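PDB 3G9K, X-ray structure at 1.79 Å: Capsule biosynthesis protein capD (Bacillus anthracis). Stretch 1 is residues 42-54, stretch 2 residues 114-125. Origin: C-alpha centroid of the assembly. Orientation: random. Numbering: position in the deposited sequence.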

# COMPACT_ATOMS: atom_id res chain seq x y z
N GLY A 42 0.17 11.31 -20.48
CA GLY A 42 -0.90 10.93 -19.57
C GLY A 42 -0.81 11.55 -18.18
O GLY A 42 0.24 12.09 -17.79
N SER A 43 -1.91 11.45 -17.44
CA SER A 43 -2.06 12.07 -16.13
C SER A 43 -1.60 11.13 -15.01
O SER A 43 -1.44 9.96 -15.25
CB SER A 43 -3.51 12.42 -15.92
OG SER A 43 -4.33 11.24 -15.76
N ALA A 44 -1.50 11.62 -13.78
CA ALA A 44 -1.13 10.74 -12.64
C ALA A 44 -2.18 9.65 -12.46
O ALA A 44 -1.83 8.49 -12.22
CB ALA A 44 -0.95 11.54 -11.35
N VAL A 45 -3.47 10.01 -12.62
CA VAL A 45 -4.59 9.04 -12.43
C VAL A 45 -4.53 7.95 -13.49
O VAL A 45 -4.55 6.77 -13.16
CB VAL A 45 -5.95 9.74 -12.35
CG1 VAL A 45 -7.15 8.75 -12.31
CG2 VAL A 45 -5.98 10.58 -11.12
N ASP A 46 -4.45 8.33 -14.75
CA ASP A 46 -4.28 7.31 -15.81
C ASP A 46 -3.11 6.34 -15.60
O ASP A 46 -3.24 5.11 -15.75
CB ASP A 46 -4.13 8.02 -17.13
CG ASP A 46 -5.43 8.63 -17.62
OD1 ASP A 46 -6.49 8.44 -16.99
OD2 ASP A 46 -5.38 9.30 -18.65
N ALA A 47 -1.94 6.89 -15.28
CA ALA A 47 -0.79 6.08 -14.93
C ALA A 47 -1.05 5.18 -13.71
O ALA A 47 -0.56 4.07 -13.66
CB ALA A 47 0.44 6.96 -14.68
N ALA A 48 -1.77 5.68 -12.71
CA ALA A 48 -2.06 4.90 -11.50
C ALA A 48 -2.95 3.67 -11.81
O ALA A 48 -2.79 2.60 -11.23
CB ALA A 48 -2.76 5.81 -10.44
N ILE A 49 -3.87 3.82 -12.76
CA ILE A 49 -4.74 2.73 -13.16
C ILE A 49 -3.91 1.68 -13.87
O ILE A 49 -4.04 0.46 -13.62
CB ILE A 49 -5.89 3.20 -14.08
CG1 ILE A 49 -6.86 4.06 -13.28
CG2 ILE A 49 -6.55 2.01 -14.77
CD1 ILE A 49 -7.89 4.91 -14.09
N VAL A 50 -3.07 2.15 -14.77
CA VAL A 50 -2.14 1.25 -15.49
C VAL A 50 -1.23 0.49 -14.50
O VAL A 50 -1.10 -0.72 -14.55
CB VAL A 50 -1.29 2.04 -16.47
CG1 VAL A 50 -0.20 1.20 -16.98
CG2 VAL A 50 -2.18 2.58 -17.63
N VAL A 51 -0.58 1.24 -13.62
CA VAL A 51 0.28 0.69 -12.58
C VAL A 51 -0.48 -0.29 -11.70
O VAL A 51 0.05 -1.34 -11.36
CB VAL A 51 0.94 1.80 -11.71
CG1 VAL A 51 1.60 1.21 -10.46
CG2 VAL A 51 2.00 2.61 -12.53
N SER A 52 -1.69 0.06 -11.27
CA SER A 52 -2.44 -0.85 -10.35
C SER A 52 -2.73 -2.18 -11.01
O SER A 52 -2.47 -3.25 -10.44
CB SER A 52 -3.73 -0.24 -9.87
OG SER A 52 -3.45 0.86 -9.07
N TYR A 53 -3.21 -2.14 -12.23
CA TYR A 53 -3.43 -3.38 -12.98
C TYR A 53 -2.15 -4.22 -13.31
O TYR A 53 -2.16 -5.45 -13.27
CB TYR A 53 -4.26 -3.06 -14.24
CG TYR A 53 -5.76 -3.15 -14.08
CD1 TYR A 53 -6.55 -2.02 -14.01
CD2 TYR A 53 -6.39 -4.39 -14.06
CE1 TYR A 53 -7.98 -2.13 -13.92
CE2 TYR A 53 -7.74 -4.49 -13.95
CZ TYR A 53 -8.54 -3.36 -13.88
OH TYR A 53 -9.88 -3.54 -13.76
N VAL A 54 -1.04 -3.58 -13.66
CA VAL A 54 0.23 -4.26 -13.91
C VAL A 54 0.75 -5.01 -12.66
O VAL A 54 1.13 -6.18 -12.74
CB VAL A 54 1.30 -3.24 -14.45
CG1 VAL A 54 2.71 -3.81 -14.32
CG2 VAL A 54 0.93 -2.83 -15.89
N ASN A 114 -14.27 9.34 -13.15
CA ASN A 114 -14.44 10.59 -12.44
C ASN A 114 -13.18 11.44 -12.38
O ASN A 114 -13.28 12.68 -12.19
CB ASN A 114 -15.00 10.33 -11.05
CG ASN A 114 -16.41 9.77 -11.10
OD1 ASN A 114 -17.38 10.50 -11.38
ND2 ASN A 114 -16.55 8.47 -10.86
N TYR A 115 -12.00 10.84 -12.54
CA TYR A 115 -10.70 11.54 -12.44
C TYR A 115 -9.71 11.22 -13.57
O TYR A 115 -8.64 11.82 -13.66
CB TYR A 115 -10.06 11.27 -11.07
CG TYR A 115 -11.02 11.50 -9.91
CD1 TYR A 115 -11.23 12.78 -9.38
CD2 TYR A 115 -11.71 10.43 -9.35
CE1 TYR A 115 -12.13 12.97 -8.31
CE2 TYR A 115 -12.60 10.61 -8.30
CZ TYR A 115 -12.80 11.88 -7.79
OH TYR A 115 -13.68 12.01 -6.75
N GLY A 116 -10.04 10.27 -14.44
CA GLY A 116 -9.18 9.93 -15.53
C GLY A 116 -9.38 10.66 -16.84
O GLY A 116 -10.22 11.51 -16.98
N SER A 117 -8.57 10.29 -17.81
CA SER A 117 -8.56 11.04 -19.07
C SER A 117 -8.66 10.15 -20.29
O SER A 117 -9.57 10.31 -21.12
CB SER A 117 -7.29 11.89 -19.17
OG SER A 117 -7.43 13.03 -18.35
N LEU A 118 -7.74 9.21 -20.41
CA LEU A 118 -7.74 8.30 -21.54
C LEU A 118 -8.86 7.25 -21.35
O LEU A 118 -9.32 7.03 -20.23
CB LEU A 118 -6.37 7.64 -21.66
CG LEU A 118 -5.20 8.56 -22.06
CD1 LEU A 118 -3.80 7.95 -21.79
CD2 LEU A 118 -5.33 8.91 -23.54
N PRO A 119 -9.35 6.64 -22.44
CA PRO A 119 -10.31 5.55 -22.28
C PRO A 119 -9.73 4.35 -21.55
O PRO A 119 -8.53 4.08 -21.65
CB PRO A 119 -10.63 5.14 -23.73
CG PRO A 119 -9.49 5.65 -24.52
CD PRO A 119 -9.04 6.90 -23.86
N MSE A 120 -10.61 3.65 -20.84
CA MSE A 120 -10.20 2.54 -20.00
C MSE A 120 -9.48 1.44 -20.76
O MSE A 120 -8.46 0.93 -20.30
CB MSE A 120 -11.41 1.98 -19.26
CG MSE A 120 -11.04 1.02 -18.18
SE MSE A 120 -9.87 1.93 -16.92
CE MSE A 120 -10.99 1.74 -15.38
N GLY A 121 -9.99 1.09 -21.93
CA GLY A 121 -9.43 -0.01 -22.66
C GLY A 121 -7.93 0.07 -22.80
O GLY A 121 -7.23 -0.86 -22.57
N GLU A 122 -7.46 1.22 -23.20
CA GLU A 122 -6.03 1.47 -23.38
C GLU A 122 -5.22 1.23 -22.11
O GLU A 122 -4.11 0.70 -22.14
CB GLU A 122 -5.76 2.93 -23.77
CG GLU A 122 -6.32 3.42 -25.04
CD GLU A 122 -5.99 4.90 -25.31
OE1 GLU A 122 -5.12 5.49 -24.62
OE2 GLU A 122 -6.60 5.48 -26.21
N LEU A 123 -5.77 1.68 -20.99
CA LEU A 123 -5.12 1.56 -19.70
C LEU A 123 -4.97 0.12 -19.16
O LEU A 123 -4.03 -0.14 -18.42
CB LEU A 123 -5.87 2.42 -18.72
CG LEU A 123 -6.05 3.90 -19.10
CD1 LEU A 123 -6.84 4.64 -18.01
CD2 LEU A 123 -4.70 4.65 -19.36
N LEU A 124 -5.85 -0.81 -19.59
CA LEU A 124 -5.78 -2.21 -19.19
C LEU A 124 -4.81 -2.99 -20.03
O LEU A 124 -4.38 -4.07 -19.64
CB LEU A 124 -7.18 -2.86 -19.24
CG LEU A 124 -8.01 -2.76 -17.96
CD1 LEU A 124 -8.29 -1.35 -17.59
CD2 LEU A 124 -9.34 -3.54 -18.10
N GLN A 125 -4.47 -2.46 -21.21
CA GLN A 125 -3.72 -3.24 -22.17
C GLN A 125 -2.32 -3.64 -21.70
O GLN A 125 -1.91 -4.76 -21.92
CB GLN A 125 -3.65 -2.56 -23.56
CG GLN A 125 -3.22 -3.51 -24.67
CD GLN A 125 -4.24 -4.59 -24.95
OE1 GLN A 125 -5.42 -4.31 -25.09
NE2 GLN A 125 -3.79 -5.80 -25.02
O HOH W 1 -6.78 12.56 -15.58
O HOH W 2 -2.36 -2.10 -17.28

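Stretch 1 is a short lead-in, G42 and S43, followed by a helix that runs from A44 past V54. Stretch 2 leaves the end of one helix, crosses a loop through G116, S117 and L118, and enters a second helix at M120, with P119 at its N-cap position. The two helices, 44-54 and 120-125, run in broadly the same direction, with an angle of 44° between them and a closest axial approach of 8.5 Å. The backbones come close at two places: D46 CA lies 5.6 Å from G116 CA, and V50 CA lies 5.2 Å from L123 CA. One helical turn separates D46 from V50, so a single side of the first helix meets both the loop and the second helix.

The polar anchor is D46. Its CB points toward the loop, and with chi1 at -72° the carboxylate receives two successive backbone amides: S117 N donates to D46 OD1 at 2.9 Å and L118 N to D46 OD2, also at 2.9 Å. Both bonds are nearly straight. A carboxylate suits this place because its two oxygens can each accept from one amide of a loop. G116 fits beside it: D46 OD1 is 3.4 Å from G116 CA, and an ideal CB on the glycine would lie only 3.1 Å from that oxygen, a tight fit.

S43 sits at the N-cap position, where a short hydroxyl side chain can accept from a free amide of the first turn: its OG accepts from D46 N at 3.1 Å. The same hydroxyl reaches stretch 2 through water 1, which lies 2.8 Å from S43 OG and 2.9 Å from S117 OG and donates to Y115 O at 2.8 Å. The water thus spans two serine hydroxyls whose OG atoms, S43 OG and S117 OG, are 4.4 Å apart.

Just before D46, V45 CG1 packs 4.0 Å from Y115 CB. Most of the remaining contact is apolar, but water 2 donates to L123 O at 2.8 Å and weakly to V50 O at 3.3 Å, joining the two backbones. L123 has the most area covered across the contact, and its CA-to-CB bond points toward stretch 1; its CD2 lies 3.7 Å from V50 CG2 and its CB 4.0 Å from I49 CG2. The branched side chains of valine and isoleucine offer compact methyl surfaces to the leucine. I49 CG2 also meets the selenium of M120, a selenomethionine, at 4.0 Å.

At the far end L124 covers one face of the Y53 ring, its CG 4.1 Å from the ring centroid and 10° off the normal, a CH-pi contact for which a flat aromatic surface is well suited. The contact buries 566 Å², both sides summed; D46, I49, V50, Y53, L123 and L124 are all buried.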